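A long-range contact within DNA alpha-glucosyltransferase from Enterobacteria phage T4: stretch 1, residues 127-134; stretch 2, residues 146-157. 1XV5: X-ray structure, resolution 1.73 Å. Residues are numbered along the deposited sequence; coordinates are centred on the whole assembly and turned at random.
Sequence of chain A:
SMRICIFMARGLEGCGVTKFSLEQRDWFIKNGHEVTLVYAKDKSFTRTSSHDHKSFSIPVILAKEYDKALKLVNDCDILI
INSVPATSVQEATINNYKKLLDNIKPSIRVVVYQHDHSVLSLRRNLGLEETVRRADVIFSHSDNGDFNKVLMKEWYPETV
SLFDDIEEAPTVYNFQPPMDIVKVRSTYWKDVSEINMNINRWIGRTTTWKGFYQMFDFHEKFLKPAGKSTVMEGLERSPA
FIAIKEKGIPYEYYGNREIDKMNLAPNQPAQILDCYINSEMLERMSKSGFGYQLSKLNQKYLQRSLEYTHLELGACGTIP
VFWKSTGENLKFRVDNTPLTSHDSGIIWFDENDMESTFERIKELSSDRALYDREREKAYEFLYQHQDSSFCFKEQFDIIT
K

Stretch 1 127-134: GLEETVRR
Stretch 2 (146-157) DFNKVLMKEWYP

How do the two backbones lie against each other? Residues 128-134 and 146-155 are both helices, and they cross nearly at right angles: the angle between their N-to-C directions is 79° (signed -79°), with the axes 11.2 Å apart at closest approach. G127, at phi/psi 76/16, is the N-cap of the first helix; its O accepts from T131 N at 3.1 Å and from T131 OG1 at 2.6 Å. The second helix widens into a pi-type turn at 147-151, with F147 O receiving M152 N at 3.0 Å, and Y156 (-128/72) is the first residue to leave helical geometry. The register is set by E129 and W155, whose CA atoms stand 6.9 Å apart.

Why does W155 cover the most surface? Its CA-to-CB bond points toward the first helix, and with chi1 -61° (m) and chi2 -42° the indole settles as a knob among L128, E129, V132 and R133. E129, extended with chi1 and chi2 both t, lays CG over one face, 3.7 Å from the centroid of the five-membered ring and 19° off its normal, a CH-pi contact; E129 CD reaches W155 CD1 at 3.3 Å. L128 (t, p) meets the ring edge, CD2 to W155 CH2 at 3.6 Å.

What does V132 add? Pointing toward the second helix with chi1 172° (t), it fills the apolar space beside the indole. V132 CG2 lies 3.7 Å from W155 CZ3 and, at the edge of the phenyl ring, 4.1 Å from F147 CZ. V132 CG1 packs 3.9 Å from M152 SD and 4.2 Å from Y156 CE2, near the plane of the tyrosine ring. L128 CD2 extends this apolar patch to L151 CD2 at 4.0 Å, and these contacts bury hydrocarbon without requiring any polar partner.

How does R133 fasten the end of the second helix? Its CA-to-CB bond points sideways, but the chain (m, t, t, chi4 -70°) brings the guanidinium nearer. R133 NH2 donates to W155 O at 2.9 Å, an angle of 136° at the hydrogen, with the carbonyl near the guanidinium plane. E129 OE1 steadies the same group from within the first helix: R133 NH2 forms a salt bridge to it at 2.7 Å, and R133 NE donates to it at 3.1 Å. The positive charge also meets the Y156 ring (chi1 -61°, m; chi2 -84°) in an off-centre cation-pi contact, R133 CZ standing 4.7 Å from the Y156 ring centroid, 29° off its normal.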

ATOM      1  N   GLY A 127     -11.368 -17.829   6.403  1.00 24.88           N
ATOM      2  CA  GLY A 127     -12.559 -17.610   5.605  1.00 24.85           C
ATOM      3  C   GLY A 127     -12.327 -16.973   4.246  1.00 24.60           C
ATOM      4  O   GLY A 127     -13.270 -16.488   3.621  1.00 24.41           O
ATOM      5  N   LEU A 128     -11.085 -16.968   3.775  1.00 24.31           N
ATOM      6  CA  LEU A 128     -10.796 -16.380   2.471  1.00 24.43           C
ATOM      7  C   LEU A 128     -11.418 -17.216   1.354  1.00 25.48           C
ATOM      8  O   LEU A 128     -11.930 -16.676   0.373  1.00 25.35           O
ATOM      9  CB  LEU A 128      -9.285 -16.274   2.249  1.00 22.40           C
ATOM     10  CG  LEU A 128      -8.872 -15.602   0.933  1.00 22.55           C
ATOM     11  CD1 LEU A 128      -9.503 -14.218   0.842  1.00 20.62           C
ATOM     12  CD2 LEU A 128      -7.357 -15.505   0.861  1.00 22.43           C
ATOM     13  N   GLU A 129     -11.376 -18.537   1.509  1.00 25.50           N
ATOM     14  CA  GLU A 129     -11.945 -19.431   0.507  1.00 25.71           C
ATOM     15  C   GLU A 129     -13.439 -19.183   0.351  1.00 24.95           C
ATOM     16  O   GLU A 129     -13.943 -19.081  -0.766  1.00 23.40           O
ATOM     17  CB  GLU A 129     -11.706 -20.899   0.883  1.00 27.86           C
ATOM     18  CG  GLU A 129     -12.275 -21.877  -0.140  1.00 31.52           C
ATOM     19  CD  GLU A 129     -12.020 -23.337   0.203  1.00 34.34           C
ATOM     20  OE1 GLU A 129     -12.399 -24.204  -0.612  1.00 36.19           O
ATOM     21  OE2 GLU A 129     -11.445 -23.619   1.277  1.00 37.08           O
ATOM     22  N   GLU A 130     -14.144 -19.087   1.475  1.00 25.34           N
ATOM     23  CA  GLU A 130     -15.582 -18.853   1.452  1.00 26.37           C
ATOM     24  C   GLU A 130     -15.891 -17.492   0.846  1.00 26.03           C
ATOM     25  O   GLU A 130     -16.904 -17.310   0.173  1.00 25.27           O
ATOM     26  CB  GLU A 130     -16.161 -18.935   2.868  1.00 28.74           C
ATOM     27  CG  GLU A 130     -16.177 -20.343   3.444  1.00 30.76           C
ATOM     28  CD  GLU A 130     -14.908 -20.705   4.192  1.00 33.41           C
ATOM     29  OE1 GLU A 130     -13.825 -20.196   3.838  1.00 32.09           O
ATOM     30  OE2 GLU A 130     -14.998 -21.516   5.135  1.00 34.45           O
ATOM     31  N   THR A 131     -15.003 -16.537   1.091  1.00 25.16           N
ATOM     32  CA  THR A 131     -15.170 -15.191   0.570  1.00 23.12           C
ATOM     33  C   THR A 131     -15.033 -15.221  -0.948  1.00 23.43           C
ATOM     34  O   THR A 131     -15.827 -14.613  -1.672  1.00 23.18           O
ATOM     35  CB  THR A 131     -14.104 -14.246   1.159  1.00 23.73           C
ATOM     36  OG1 THR A 131     -14.195 -14.263   2.590  1.00 22.81           O
ATOM     37  CG2 THR A 131     -14.312 -12.823   0.656  1.00 21.18           C
ATOM     38  N   VAL A 132     -14.020 -15.937  -1.421  1.00 23.72           N
ATOM     39  CA  VAL A 132     -13.764 -16.060  -2.850  1.00 23.94           C
ATOM     40  C   VAL A 132     -14.914 -16.761  -3.574  1.00 24.21           C
ATOM     41  O   VAL A 132     -15.283 -16.374  -4.683  1.00 24.08           O
ATOM     42  CB  VAL A 132     -12.452 -16.841  -3.109  1.00 24.88           C
ATOM     43  CG1 VAL A 132     -12.300 -17.144  -4.593  1.00 23.67           C
ATOM     44  CG2 VAL A 132     -11.263 -16.024  -2.615  1.00 24.96           C
ATOM     45  N   ARG A 133     -15.488 -17.780  -2.943  1.00 24.29           N
ATOM     46  CA  ARG A 133     -16.582 -18.522  -3.560  1.00 25.54           C
ATOM     47  C   ARG A 133     -17.871 -17.711  -3.696  1.00 24.72           C
ATOM     48  O   ARG A 133     -18.681 -17.972  -4.585  1.00 25.65           O
ATOM     49  CB  ARG A 133     -16.847 -19.808  -2.776  1.00 28.03           C
ATOM     50  CG  ARG A 133     -15.685 -20.792  -2.830  1.00 31.54           C
ATOM     51  CD  ARG A 133     -15.969 -22.063  -2.043  1.00 35.55           C
ATOM     52  NE  ARG A 133     -14.842 -22.993  -2.094  1.00 38.18           N
ATOM     53  CZ  ARG A 133     -14.468 -23.660  -3.180  1.00 39.20           C
ATOM     54  NH1 ARG A 133     -15.132 -23.509  -4.319  1.00 39.24           N
ATOM     55  NH2 ARG A 133     -13.422 -24.473  -3.132  1.00 40.73           N
ATOM     56  N   ARG A 134     -18.056 -16.727  -2.825  1.00 22.13           N
ATOM     57  CA  ARG A 134     -19.251 -15.890  -2.876  1.00 22.24           C
ATOM     58  C   ARG A 134     -19.056 -14.716  -3.831  1.00 21.05           C
ATOM     59  O   ARG A 134     -20.016 -14.175  -4.375  1.00 22.26           O
ATOM     60  CB  ARG A 134     -19.587 -15.351  -1.481  1.00 20.79           C
ATOM     61  CG  ARG A 134     -20.716 -14.320  -1.467  1.00 21.83           C
ATOM     62  CD  ARG A 134     -22.027 -14.918  -1.954  1.00 23.42           C
ATOM     63  NE  ARG A 134     -23.111 -13.936  -2.014  1.00 23.19           N
ATOM     64  CZ  ARG A 134     -23.248 -13.014  -2.962  1.00 24.66           C
ATOM     65  NH1 ARG A 134     -24.269 -12.169  -2.924  1.00 24.18           N
ATOM     66  NH2 ARG A 134     -22.369 -12.936  -3.953  1.00 24.72           N
ATOM     67  N   ASP A 146       0.960 -15.452  -5.759  1.00 20.11           N
ATOM     68  CA  ASP A 146       0.615 -16.646  -5.003  1.00 21.48           C
ATOM     69  C   ASP A 146      -0.894 -16.846  -4.909  1.00 21.78           C
ATOM     70  O   ASP A 146      -1.377 -17.977  -4.940  1.00 23.43           O
ATOM     71  CB  ASP A 146       1.230 -16.572  -3.601  1.00 20.54           C
ATOM     72  CG  ASP A 146       2.743 -16.739  -3.619  1.00 23.25           C
ATOM     73  OD1 ASP A 146       3.391 -16.454  -2.592  1.00 23.03           O
ATOM     74  OD2 ASP A 146       3.283 -17.168  -4.661  1.00 21.96           O
ATOM     75  N   PHE A 147      -1.644 -15.754  -4.798  1.00 21.34           N
ATOM     76  CA  PHE A 147      -3.098 -15.857  -4.712  1.00 21.82           C
ATOM     77  C   PHE A 147      -3.656 -16.562  -5.943  1.00 21.65           C
ATOM     78  O   PHE A 147      -4.467 -17.482  -5.828  1.00 22.95           O
ATOM     79  CB  PHE A 147      -3.731 -14.467  -4.593  1.00 20.65           C
ATOM     80  CG  PHE A 147      -5.239 -14.485  -4.592  1.00 20.56           C
ATOM     81  CD1 PHE A 147      -5.945 -14.920  -3.474  1.00 20.15           C
ATOM     82  CD2 PHE A 147      -5.949 -14.085  -5.717  1.00 20.38           C
ATOM     83  CE1 PHE A 147      -7.340 -14.958  -3.477  1.00 20.58           C
ATOM     84  CE2 PHE A 147      -7.345 -14.120  -5.733  1.00 20.56           C
ATOM     85  CZ  PHE A 147      -8.042 -14.557  -4.611  1.00 20.78           C
ATOM     86  N   ASN A 148      -3.213 -16.125  -7.120  1.00 21.85           N
ATOM     87  CA  ASN A 148      -3.666 -16.697  -8.389  1.00 20.88           C
ATOM     88  C   ASN A 148      -3.129 -18.098  -8.673  1.00 23.18           C
ATOM     89  O   ASN A 148      -3.883 -19.004  -9.035  1.00 22.70           O
ATOM     90  CB  ASN A 148      -3.260 -15.791  -9.563  1.00 20.85           C
ATOM     91  CG  ASN A 148      -4.142 -14.564  -9.700  1.00 20.15           C
ATOM     92  OD1 ASN A 148      -4.327 -13.806  -8.751  1.00 20.65           O
ATOM     93  ND2 ASN A 148      -4.681 -14.356 -10.902  1.00 20.57           N
ATOM     94  N   LYS A 149      -1.821 -18.270  -8.507  1.00 24.24           N
ATOM     95  CA  LYS A 149      -1.168 -19.539  -8.810  1.00 26.27           C
ATOM     96  C   LYS A 149      -1.155 -20.614  -7.734  1.00 26.82           C
ATOM     97  O   LYS A 149      -0.982 -21.792  -8.043  1.00 27.12           O
ATOM     98  CB  LYS A 149       0.266 -19.269  -9.271  1.00 26.49           C
ATOM     99  CG  LYS A 149       0.360 -18.382 -10.508  1.00 28.59           C
ATOM    100  CD  LYS A 149      -0.379 -18.997 -11.690  1.00 31.48           C
ATOM    101  CE  LYS A 149      -0.245 -18.142 -12.937  1.00 31.63           C
ATOM    102  NZ  LYS A 149      -0.903 -18.772 -14.114  1.00 33.66           N
ATOM    103  N   VAL A 150      -1.334 -20.233  -6.477  1.00 27.58           N
ATOM    104  CA  VAL A 150      -1.315 -21.226  -5.415  1.00 28.99           C
ATOM    105  C   VAL A 150      -2.678 -21.457  -4.770  1.00 30.21           C
ATOM    106  O   VAL A 150      -3.228 -22.554  -4.857  1.00 31.45           O
ATOM    107  CB  VAL A 150      -0.288 -20.849  -4.320  1.00 29.43           C
ATOM    108  CG1 VAL A 150      -0.250 -21.924  -3.247  1.00 29.82           C
ATOM    109  CG2 VAL A 150       1.093 -20.687  -4.943  1.00 30.49           C
ATOM    110  N   LEU A 151      -3.227 -20.428  -4.133  1.00 30.48           N
ATOM    111  CA  LEU A 151      -4.517 -20.565  -3.466  1.00 31.05           C
ATOM    112  C   LEU A 151      -5.685 -20.873  -4.396  1.00 31.12           C
ATOM    113  O   LEU A 151      -6.470 -21.782  -4.126  1.00 31.11           O
ATOM    114  CB  LEU A 151      -4.826 -19.311  -2.639  1.00 31.32           C
ATOM    115  CG  LEU A 151      -4.033 -19.147  -1.338  1.00 32.43           C
ATOM    116  CD1 LEU A 151      -2.558 -18.952  -1.650  1.00 34.34           C
ATOM    117  CD2 LEU A 151      -4.568 -17.956  -0.558  1.00 33.80           C
ATOM    118  N   MET A 152      -5.805 -20.123  -5.487  1.00 31.15           N
ATOM    119  CA  MET A 152      -6.896 -20.342  -6.430  1.00 32.42           C
ATOM    120  C   MET A 152      -6.901 -21.757  -6.998  1.00 34.05           C
ATOM    121  O   MET A 152      -7.957 -22.378  -7.128  1.00 34.46           O
ATOM    122  CB  MET A 152      -6.823 -19.332  -7.577  1.00 31.56           C
ATOM    123  CG  MET A 152      -7.316 -17.937  -7.215  1.00 31.94           C
ATOM    124  SD  MET A 152      -9.042 -17.929  -6.675  1.00 33.52           S
ATOM    125  CE  MET A 152      -9.883 -18.286  -8.219  1.00 31.70           C
ATOM    126  N   LYS A 153      -5.723 -22.265  -7.341  1.00 34.92           N
ATOM    127  CA  LYS A 153      -5.628 -23.607  -7.894  1.00 36.60           C
ATOM    128  C   LYS A 153      -5.842 -24.647  -6.805  1.00 36.40           C
ATOM    129  O   LYS A 153      -6.153 -25.803  -7.090  1.00 36.93           O
ATOM    130  CB  LYS A 153      -4.271 -23.807  -8.572  1.00 38.65           C
ATOM    131  CG  LYS A 153      -4.085 -22.911  -9.789  1.00 41.33           C
ATOM    132  CD  LYS A 153      -2.858 -23.282 -10.603  1.00 43.25           C
ATOM    133  CE  LYS A 153      -2.779 -22.431 -11.864  1.00 44.58           C
ATOM    134  NZ  LYS A 153      -1.642 -22.817 -12.744  1.00 47.65           N
ATOM    135  N   GLU A 154      -5.691 -24.222  -5.555  1.00 36.37           N
ATOM    136  CA  GLU A 154      -5.879 -25.115  -4.420  1.00 36.19           C
ATOM    137  C   GLU A 154      -7.363 -25.233  -4.094  1.00 36.32           C
ATOM    138  O   GLU A 154      -7.836 -26.297  -3.691  1.00 36.95           O
ATOM    139  CB  GLU A 154      -5.120 -24.589  -3.203  1.00 37.10           C
ATOM    140  CG  GLU A 154      -5.205 -25.488  -1.983  1.00 38.49           C
ATOM    141  CD  GLU A 154      -4.358 -24.984  -0.831  1.00 38.86           C
ATOM    142  OE1 GLU A 154      -3.142 -24.784  -1.032  1.00 39.93           O
ATOM    143  OE2 GLU A 154      -4.907 -24.789   0.274  1.00 39.41           O
ATOM    144  N   TRP A 155      -8.096 -24.140  -4.273  1.00 34.99           N
ATOM    145  CA  TRP A 155      -9.528 -24.138  -3.998  1.00 35.96           C
ATOM    146  C   TRP A 155     -10.300 -24.684  -5.194  1.00 37.26           C
ATOM    147  O   TRP A 155     -11.404 -25.208  -5.046  1.00 36.85           O
ATOM    148  CB  TRP A 155     -10.015 -22.721  -3.676  1.00 34.39           C
ATOM    149  CG  TRP A 155      -9.366 -22.104  -2.469  1.00 33.70           C
ATOM    150  CD1 TRP A 155      -9.102 -22.713  -1.274  1.00 34.33           C
ATOM    151  CD2 TRP A 155      -8.944 -20.743  -2.327  1.00 33.74           C
ATOM    152  NE1 TRP A 155      -8.542 -21.814  -0.396  1.00 33.45           N
ATOM    153  CE2 TRP A 155      -8.433 -20.597  -1.017  1.00 34.33           C
ATOM    154  CE3 TRP A 155      -8.948 -19.629  -3.179  1.00 33.94           C
ATOM    155  CZ2 TRP A 155      -7.931 -19.382  -0.537  1.00 33.44           C
ATOM    156  CZ3 TRP A 155      -8.448 -18.421  -2.701  1.00 34.47           C
ATOM    157  CH2 TRP A 155      -7.947 -18.309  -1.392  1.00 33.12           C
ATOM    158  N   TYR A 156      -9.708 -24.552  -6.376  1.00 38.57           N
ATOM    159  CA  TYR A 156     -10.312 -25.024  -7.617  1.00 40.54           C
ATOM    160  C   TYR A 156      -9.294 -25.911  -8.328  1.00 43.21           C
ATOM    161  O   TYR A 156      -8.721 -25.528  -9.349  1.00 42.75           O
ATOM    162  CB  TYR A 156     -10.682 -23.830  -8.498  1.00 38.55           C
ATOM    163  CG  TYR A 156     -11.677 -22.894  -7.851  1.00 36.32           C
ATOM    164  CD1 TYR A 156     -13.047 -23.144  -7.920  1.00 35.25           C
ATOM    165  CD2 TYR A 156     -11.247 -21.775  -7.138  1.00 35.19           C
ATOM    166  CE1 TYR A 156     -13.965 -22.303  -7.294  1.00 34.79           C
ATOM    167  CE2 TYR A 156     -12.154 -20.929  -6.507  1.00 33.91           C
ATOM    168  CZ  TYR A 156     -13.512 -21.198  -6.589  1.00 34.09           C
ATOM    169  OH  TYR A 156     -14.410 -20.359  -5.973  1.00 32.78           O
ATOM    170  N   PRO A 157      -9.059 -27.117  -7.790  1.00 45.97           N
ATOM    171  CA  PRO A 157      -8.108 -28.086  -8.341  1.00 48.62           C
ATOM    172  C   PRO A 157      -8.343 -28.463  -9.798  1.00 51.15           C
ATOM    173  O   PRO A 157      -9.478 -28.679 -10.224  1.00 51.80           O
ATOM    174  CB  PRO A 157      -8.252 -29.280  -7.401  1.00 47.89           C
ATOM    175  CG  PRO A 157      -9.684 -29.200  -6.985  1.00 47.50           C
ATOM    176  CD  PRO A 157      -9.847 -27.727  -6.703  1.00 46.38           C
TER